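Local coordinates for ferritin heavy chain (PDB 1Z6O), which oxidises ferrous iron and, with light chains in a secreted 24-subunit shell, stores it as a ferric mineral in soluble, available form, at residues His70-Arg81 / Asp138-Phe149. Residues are numbered along the deposited sequence; the frame is centred on the assembly and turned at random.
Sequences HAMKLIEYLLMR and DYHLVDYLTGDF. With FE (Fe (III) ion), chain B.
The Y77 ring reaches across from helix 54-80 to helix 139-168, its CG anti to the backbone N (chi1 -173°). L141 CD1 sits over the centre of one face, 3.7 Å from the ring centroid, while the Y144 ring lies nearly parallel to Y77 but slid aside, CD2 to Y77 CD1. At the phenol end, Y77 OH pairs with H140 ND1 at 2.7 Å, near the plane of both rings, and also accepts from R81 NH1. The R81 chain, bent at chi2 and chi3, turns its guanidinium end-on to D138: NH1 meets the syn lone pair of OD1 at 2.8 Å, in the guanidinium plane, and NH2 meets OD2 with more tilt. D138 is the N-cap of helix 139-168, its OD1 accepting a weak bond from L141 N, and the salt bridge ties that start to the residue just after helix 54-80. In place of Y77, a phenylalanine would probably leave H140 ND1 without its mate and R81 NH1 with one acceptor fewer. A water links Y144 OH to K73 O. L74 CD2 lies over the F149 face, 3.9 Å from its centroid, and F149 turns an edge toward the face of H70, whose ND1 binds the iron at 2.0 Å; E32 and E67 complete its protein ligands at the ferroxidase site. In the ferritin four-helix bundle, segments 70-80 and 139-149 run antiparallel (165°), their axes approaching to 12.3 Å: L74 also packs on helix 19-47, L145 on helix 105-132, while Y154 of a second heavy-chain subunit makes a cation-pi contact with R81 and meets the H140 ring.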
ATOM      1  N   HIS M  70     -35.538  -2.386 -28.955  1.00 15.95           N
ATOM      2  CA  HIS M  70     -36.452  -1.294 -29.337  1.00 17.82           C
ATOM      3  C   HIS M  70     -37.894  -1.748 -29.133  1.00 18.98           C
ATOM      4  O   HIS M  70     -38.730  -0.989 -28.636  1.00 16.63           O
ATOM      5  CB  HIS M  70     -36.277  -0.892 -30.814  1.00 16.79           C
ATOM      6  CG  HIS M  70     -34.974  -0.220 -31.112  1.00 19.78           C
ATOM      7  ND1 HIS M  70     -34.570   0.083 -32.399  1.00 21.33           N
ATOM      8  CD2 HIS M  70     -33.976   0.194 -30.294  1.00 21.62           C
ATOM      9  CE1 HIS M  70     -33.376   0.649 -32.358  1.00 28.12           C
ATOM     10  NE2 HIS M  70     -32.994   0.729 -31.093  1.00 23.27           N
ATOM     11  N   ALA M  71     -38.198  -2.976 -29.548  1.00 15.38           N
ATOM     12  CA  ALA M  71     -39.550  -3.496 -29.369  1.00 16.45           C
ATOM     13  C   ALA M  71     -39.893  -3.516 -27.874  1.00 19.32           C
ATOM     14  O   ALA M  71     -40.986  -3.112 -27.468  1.00 16.13           O
ATOM     15  CB  ALA M  71     -39.654  -4.911 -29.941  1.00 15.27           C
ATOM     16  N   MET M  72     -38.959  -3.988 -27.055  1.00 16.61           N
ATOM     17  CA  MET M  72     -39.195  -4.049 -25.612  1.00 18.91           C
ATOM     18  C   MET M  72     -39.426  -2.663 -25.005  1.00 18.51           C
ATOM     19  O   MET M  72     -40.260  -2.511 -24.105  1.00 18.05           O
ATOM     20  CB  MET M  72     -38.013  -4.740 -24.902  1.00 20.36           C
ATOM     21  CG  MET M  72     -37.908  -6.235 -25.209  1.00 37.40           C
ATOM     22  SD  MET M  72     -36.384  -7.061 -24.608  1.00 45.65           S
ATOM     23  CE  MET M  72     -35.777  -5.877 -23.361  1.00 55.78           C
ATOM     24  N   LYS M  73     -38.696  -1.652 -25.478  1.00 15.47           N
ATOM     25  CA  LYS M  73     -38.886  -0.300 -24.944  1.00 17.60           C
ATOM     26  C   LYS M  73     -40.285   0.237 -25.252  1.00 16.60           C
ATOM     27  O   LYS M  73     -40.885   0.916 -24.419  1.00 16.07           O
ATOM     28  CB  LYS M  73     -37.846   0.681 -25.507  1.00 19.67           C
ATOM     29  CG  LYS M  73     -36.433   0.468 -24.973  1.00 31.02           C
ATOM     30  CD  LYS M  73     -35.447   1.448 -25.618  1.00 42.28           C
ATOM     31  CE  LYS M  73     -35.816   2.895 -25.302  1.00 59.65           C
ATOM     32  NZ  LYS M  73     -34.877   3.888 -25.903  1.00 74.05           N
ATOM     33  N   LEU M  74     -40.798  -0.045 -26.448  1.00 14.48           N
ATOM     34  CA  LEU M  74     -42.140   0.425 -26.814  1.00 15.48           C
ATOM     35  C   LEU M  74     -43.186  -0.296 -25.971  1.00 16.75           C
ATOM     36  O   LEU M  74     -44.168   0.306 -25.534  1.00 16.27           O
ATOM     37  CB  LEU M  74     -42.401   0.179 -28.306  1.00 12.89           C
ATOM     38  CG  LEU M  74     -41.488   0.997 -29.238  1.00 17.16           C
ATOM     39  CD1 LEU M  74     -41.704   0.537 -30.682  1.00 18.35           C
ATOM     40  CD2 LEU M  74     -41.797   2.503 -29.100  1.00 18.49           C
ATOM     41  N   ILE M  75     -42.985  -1.594 -25.757  1.00 14.53           N
ATOM     42  CA  ILE M  75     -43.907  -2.365 -24.924  1.00 16.02           C
ATOM     43  C   ILE M  75     -43.885  -1.806 -23.491  1.00 17.20           C
ATOM     44  O   ILE M  75     -44.941  -1.630 -22.870  1.00 17.18           O
ATOM     45  CB  ILE M  75     -43.512  -3.868 -24.902  1.00 16.48           C
ATOM     46  CG1 ILE M  75     -43.805  -4.490 -26.275  1.00 16.52           C
ATOM     47  CG2 ILE M  75     -44.275  -4.609 -23.781  1.00 17.76           C
ATOM     48  CD1 ILE M  75     -43.179  -5.882 -26.473  1.00 18.60           C
ATOM     49  N   GLU M  76     -42.694  -1.527 -22.961  1.00 15.63           N
ATOM     50  CA  GLU M  76     -42.599  -0.974 -21.603  1.00 16.95           C
ATOM     51  C   GLU M  76     -43.308   0.375 -21.505  1.00 17.05           C
ATOM     52  O   GLU M  76     -43.879   0.704 -20.468  1.00 15.32           O
ATOM     53  CB  GLU M  76     -41.132  -0.790 -21.177  1.00 19.19           C
ATOM     54  CG  GLU M  76     -40.373  -2.102 -20.979  1.00 36.02           C
ATOM     55  CD  GLU M  76     -40.756  -2.823 -19.694  1.00 59.42           C
ATOM     56  OE1 GLU M  76     -40.512  -4.046 -19.608  1.00 70.24           O
ATOM     57  OE2 GLU M  76     -41.285  -2.173 -18.762  1.00 63.98           O
ATOM     58  N   TYR M  77     -43.253   1.171 -22.569  1.00 15.52           N
ATOM     59  CA  TYR M  77     -43.920   2.473 -22.534  1.00 15.85           C
ATOM     60  C   TYR M  77     -45.438   2.252 -22.398  1.00 16.69           C
ATOM     61  O   TYR M  77     -46.100   2.883 -21.573  1.00 15.00           O
ATOM     62  CB  TYR M  77     -43.626   3.278 -23.816  1.00 16.29           C
ATOM     63  CG  TYR M  77     -44.167   4.687 -23.717  1.00 15.75           C
ATOM     64  CD1 TYR M  77     -43.366   5.723 -23.235  1.00 16.92           C
ATOM     65  CD2 TYR M  77     -45.517   4.954 -23.970  1.00 15.97           C
ATOM     66  CE1 TYR M  77     -43.900   6.997 -22.990  1.00 16.74           C
ATOM     67  CE2 TYR M  77     -46.064   6.221 -23.727  1.00 14.93           C
ATOM     68  CZ  TYR M  77     -45.249   7.232 -23.230  1.00 17.21           C
ATOM     69  OH  TYR M  77     -45.787   8.460 -22.912  1.00 16.47           O
ATOM     70  N   LEU M  78     -45.996   1.361 -23.212  1.00 13.87           N
ATOM     71  CA  LEU M  78     -47.435   1.089 -23.126  1.00 15.04           C
ATOM     72  C   LEU M  78     -47.815   0.598 -21.720  1.00 16.50           C
ATOM     73  O   LEU M  78     -48.836   1.007 -21.165  1.00 15.72           O
ATOM     74  CB  LEU M  78     -47.849   0.035 -24.170  1.00 14.81           C
ATOM     75  CG  LEU M  78     -47.715   0.457 -25.648  1.00 19.26           C
ATOM     76  CD1 LEU M  78     -48.201  -0.678 -26.550  1.00 17.75           C
ATOM     77  CD2 LEU M  78     -48.537   1.725 -25.911  1.00 17.87           C
ATOM     78  N   LEU M  79     -46.998  -0.280 -21.144  1.00 14.17           N
ATOM     79  CA  LEU M  79     -47.286  -0.808 -19.806  1.00 14.99           C
ATOM     80  C   LEU M  79     -47.276   0.312 -18.767  1.00 15.92           C
ATOM     81  O   LEU M  79     -48.114   0.338 -17.859  1.00 15.71           O
ATOM     82  CB  LEU M  79     -46.251  -1.880 -19.415  1.00 14.53           C
ATOM     83  CG  LEU M  79     -46.316  -3.203 -20.202  1.00 16.29           C
ATOM     84  CD1 LEU M  79     -45.019  -4.000 -19.977  1.00 16.27           C
ATOM     85  CD2 LEU M  79     -47.547  -4.019 -19.745  1.00 15.07           C
ATOM     86  N   MET M  80     -46.320   1.231 -18.890  1.00 14.49           N
ATOM     87  CA  MET M  80     -46.227   2.348 -17.950  1.00 15.27           C
ATOM     88  C   MET M  80     -47.486   3.222 -18.005  1.00 15.93           C
ATOM     89  O   MET M  80     -47.915   3.764 -16.983  1.00 14.99           O
ATOM     90  CB  MET M  80     -44.996   3.220 -18.264  1.00 15.99           C
ATOM     91  CG  MET M  80     -44.977   4.544 -17.479  1.00 25.32           C
ATOM     92  SD  MET M  80     -43.603   5.644 -17.920  1.00 33.21           S
ATOM     93  CE  MET M  80     -44.207   6.227 -19.573  1.00 25.31           C
ATOM     94  N   ARG M  81     -48.067   3.360 -19.196  1.00 14.58           N
ATOM     95  CA  ARG M  81     -49.274   4.176 -19.376  1.00 14.39           C
ATOM     96  C   ARG M  81     -50.565   3.454 -18.967  1.00 17.17           C
ATOM     97  O   ARG M  81     -51.657   4.021 -19.061  1.00 17.50           O
ATOM     98  CB  ARG M  81     -49.371   4.671 -20.836  1.00 14.23           C
ATOM     99  CG  ARG M  81     -48.274   5.702 -21.208  1.00 14.32           C
ATOM    100  CD  ARG M  81     -48.466   7.034 -20.449  1.00 16.54           C
ATOM    101  NE  ARG M  81     -49.677   7.738 -20.891  1.00 16.85           N
ATOM    102  CZ  ARG M  81     -49.759   8.511 -21.977  1.00 20.02           C
ATOM    103  NH1 ARG M  81     -48.696   8.711 -22.757  1.00 15.15           N
ATOM    104  NH2 ARG M  81     -50.921   9.076 -22.302  1.00 16.56           N
ATOM    105  N   ASP M 138     -50.840  13.505 -27.397  1.00 17.14           N
ATOM    106  CA  ASP M 138     -50.044  12.811 -26.382  1.00 17.34           C
ATOM    107  C   ASP M 138     -48.634  13.396 -26.314  1.00 17.33           C
ATOM    108  O   ASP M 138     -47.676  12.816 -26.836  1.00 15.73           O
ATOM    109  CB  ASP M 138     -49.984  11.319 -26.694  1.00 16.55           C
ATOM    110  CG  ASP M 138     -49.778  10.488 -25.444  1.00 20.38           C
ATOM    111  OD1 ASP M 138     -48.874  10.836 -24.642  1.00 18.50           O
ATOM    112  OD2 ASP M 138     -50.523   9.504 -25.258  1.00 18.63           O
ATOM    113  N   TYR M 139     -48.509  14.541 -25.646  1.00 14.85           N
ATOM    114  CA  TYR M 139     -47.227  15.238 -25.570  1.00 15.01           C
ATOM    115  C   TYR M 139     -46.044  14.379 -25.142  1.00 15.04           C
ATOM    116  O   TYR M 139     -44.978  14.422 -25.758  1.00 15.54           O
ATOM    117  CB  TYR M 139     -47.319  16.422 -24.599  1.00 15.45           C
ATOM    118  CG  TYR M 139     -48.386  17.433 -24.965  1.00 18.77           C
ATOM    119  CD1 TYR M 139     -49.528  17.582 -24.178  1.00 21.07           C
ATOM    120  CD2 TYR M 139     -48.244  18.244 -26.091  1.00 18.15           C
ATOM    121  CE1 TYR M 139     -50.509  18.523 -24.500  1.00 24.31           C
ATOM    122  CE2 TYR M 139     -49.223  19.194 -26.426  1.00 19.33           C
ATOM    123  CZ  TYR M 139     -50.347  19.322 -25.620  1.00 23.61           C
ATOM    124  OH  TYR M 139     -51.298  20.268 -25.919  1.00 25.92           O
ATOM    125  N   HIS M 140     -46.230  13.618 -24.074  1.00 14.07           N
ATOM    126  CA  HIS M 140     -45.130  12.825 -23.555  1.00 16.47           C
ATOM    127  C   HIS M 140     -44.645  11.722 -24.482  1.00 15.84           C
ATOM    128  O   HIS M 140     -43.436  11.555 -24.662  1.00 15.46           O
ATOM    129  CB  HIS M 140     -45.491  12.246 -22.188  1.00 14.92           C
ATOM    130  CG  HIS M 140     -44.346  11.539 -21.531  1.00 18.38           C
ATOM    131  ND1 HIS M 140     -44.200  10.168 -21.567  1.00 18.50           N
ATOM    132  CD2 HIS M 140     -43.260  12.018 -20.875  1.00 19.28           C
ATOM    133  CE1 HIS M 140     -43.072   9.831 -20.960  1.00 22.03           C
ATOM    134  NE2 HIS M 140     -42.481  10.935 -20.532  1.00 22.67           N
ATOM    135  N   LEU M 141     -45.562  10.968 -25.077  1.00 15.27           N
ATOM    136  CA  LEU M 141     -45.129   9.904 -25.981  1.00 15.87           C
ATOM    137  C   LEU M 141     -44.477  10.498 -27.227  1.00 16.34           C
ATOM    138  O   LEU M 141     -43.473   9.984 -27.711  1.00 16.37           O
ATOM    139  CB  LEU M 141     -46.310   8.994 -26.374  1.00 14.46           C
ATOM    140  CG  LEU M 141     -45.995   7.887 -27.409  1.00 17.20           C
ATOM    141  CD1 LEU M 141     -44.768   7.065 -26.986  1.00 14.82           C
ATOM    142  CD2 LEU M 141     -47.228   6.975 -27.551  1.00 17.03           C
ATOM    143  N   VAL M 142     -45.040  11.582 -27.751  1.00 15.34           N
ATOM    144  CA  VAL M 142     -44.453  12.225 -28.929  1.00 15.58           C
ATOM    145  C   VAL M 142     -42.999  12.623 -28.622  1.00 17.77           C
ATOM    146  O   VAL M 142     -42.084  12.401 -29.422  1.00 16.42           O
ATOM    147  CB  VAL M 142     -45.287  13.465 -29.329  1.00 16.85           C
ATOM    148  CG1 VAL M 142     -44.505  14.356 -30.322  1.00 17.00           C
ATOM    149  CG2 VAL M 142     -46.617  12.990 -29.961  1.00 16.26           C
ATOM    150  N   ASP M 143     -42.800  13.194 -27.443  1.00 15.40           N
ATOM    151  CA  ASP M 143     -41.474  13.624 -26.994  1.00 18.28           C
ATOM    152  C   ASP M 143     -40.525  12.431 -26.852  1.00 18.43           C
ATOM    153  O   ASP M 143     -39.357  12.501 -27.235  1.00 19.52           O
ATOM    154  CB  ASP M 143     -41.598  14.327 -25.640  1.00 20.32           C
ATOM    155  CG  ASP M 143     -40.243  14.701 -25.059  1.00 29.20           C
ATOM    156  OD1 ASP M 143     -39.686  15.684 -25.543  1.00 33.95           O
ATOM    157  OD2 ASP M 143     -39.739  14.003 -24.152  1.00 38.25           O
ATOM    158  N   TYR M 144     -41.028  11.337 -26.295  1.00 15.92           N
ATOM    159  CA  TYR M 144     -40.229  10.127 -26.118  1.00 16.72           C
ATOM    160  C   TYR M 144     -39.792   9.548 -27.471  1.00 19.25           C
ATOM    161  O   TYR M 144     -38.623   9.193 -27.671  1.00 18.68           O
ATOM    162  CB  TYR M 144     -41.050   9.088 -25.354  1.00 18.56           C
ATOM    163  CG  TYR M 144     -40.319   7.790 -25.105  1.00 21.34           C
ATOM    164  CD1 TYR M 144     -39.124   7.771 -24.379  1.00 31.58           C
ATOM    165  CD2 TYR M 144     -40.829   6.581 -25.566  1.00 25.90           C
ATOM    166  CE1 TYR M 144     -38.458   6.574 -24.113  1.00 31.64           C
ATOM    167  CE2 TYR M 144     -40.171   5.371 -25.303  1.00 29.76           C
ATOM    168  CZ  TYR M 144     -38.990   5.381 -24.575  1.00 35.67           C
ATOM    169  OH  TYR M 144     -38.344   4.199 -24.295  1.00 38.92           O
ATOM    170  N   LEU M 145     -40.731   9.443 -28.405  1.00 14.91           N
ATOM    171  CA  LEU M 145     -40.402   8.909 -29.729  1.00 15.46           C
ATOM    172  C   LEU M 145     -39.435   9.824 -30.472  1.00 17.23           C
ATOM    173  O   LEU M 145     -38.568   9.361 -31.213  1.00 17.42           O
ATOM    174  CB  LEU M 145     -41.673   8.747 -30.572  1.00 14.29           C
ATOM    175  CG  LEU M 145     -42.641   7.671 -30.046  1.00 19.20           C
ATOM    176  CD1 LEU M 145     -43.949   7.721 -30.822  1.00 17.80           C
ATOM    177  CD2 LEU M 145     -41.991   6.289 -30.171  1.00 20.75           C
ATOM    178  N   THR M 146     -39.587  11.126 -30.279  1.00 14.29           N
ATOM    179  CA  THR M 146     -38.731  12.074 -30.974  1.00 16.64           C
ATOM    180  C   THR M 146     -37.310  12.120 -30.403  1.00 22.45           C
ATOM    181  O   THR M 146     -36.330  12.020 -31.144  1.00 22.28           O
ATOM    182  CB  THR M 146     -39.320  13.502 -30.919  1.00 19.31           C
ATOM    183  OG1 THR M 146     -40.627  13.509 -31.511  1.00 18.20           O
ATOM    184  CG2 THR M 146     -38.427  14.478 -31.685  1.00 18.99           C
ATOM    185  N   GLY M 147     -37.207  12.245 -29.084  1.00 19.36           N
ATOM    186  CA  GLY M 147     -35.904  12.366 -28.447  1.00 22.08           C
ATOM    187  C   GLY M 147     -35.100  11.096 -28.262  1.00 28.52           C
ATOM    188  O   GLY M 147     -33.875  11.141 -28.167  1.00 35.14           O
ATOM    189  N   ASP M 148     -35.775   9.962 -28.183  1.00 24.68           N
ATOM    190  CA  ASP M 148     -35.088   8.687 -28.009  1.00 26.49           C
ATOM    191  C   ASP M 148     -35.027   7.889 -29.304  1.00 25.31           C
ATOM    192  O   ASP M 148     -33.949   7.605 -29.821  1.00 25.76           O
ATOM    193  CB  ASP M 148     -35.797   7.844 -26.955  1.00 31.64           C
ATOM    194  CG  ASP M 148     -35.404   8.226 -25.546  1.00 58.78           C
ATOM    195  OD1 ASP M 148     -34.526   7.541 -24.972  1.00 63.27           O
ATOM    196  OD2 ASP M 148     -35.965   9.213 -25.018  1.00 63.93           O
ATOM    197  N   PHE M 149     -36.191   7.533 -29.832  1.00 19.20           N
ATOM    198  CA  PHE M 149     -36.226   6.732 -31.046  1.00 18.38           C
ATOM    199  C   PHE M 149     -35.693   7.410 -32.294  1.00 21.07           C
ATOM    200  O   PHE M 149     -34.856   6.828 -32.980  1.00 21.56           O
ATOM    201  CB  PHE M 149     -37.639   6.191 -31.281  1.00 19.30           C
ATOM    202  CG  PHE M 149     -37.959   4.999 -30.418  1.00 22.04           C
ATOM    203  CD1 PHE M 149     -38.139   5.150 -29.050  1.00 25.57           C
ATOM    204  CD2 PHE M 149     -37.973   3.717 -30.960  1.00 26.04           C
ATOM    205  CE1 PHE M 149     -38.320   4.033 -28.222  1.00 28.91           C
ATOM    206  CE2 PHE M 149     -38.152   2.595 -30.142  1.00 26.62           C
ATOM    207  CZ  PHE M 149     -38.321   2.758 -28.773  1.00 23.80           C
TER
HETATM  208 FE    FE B 300     -35.630  -0.092 -34.126  1.00 18.93          FE
HETATM  209  O   HOH W   1     -39.634   2.485 -22.608  1.00 23.59           O
HETATM  210  O   HOH W   2     -34.535   0.717 -35.659  1.00 25.00           O
HETATM  211  O   HOH W   3     -36.617   1.684 -33.858  1.00 24.31           O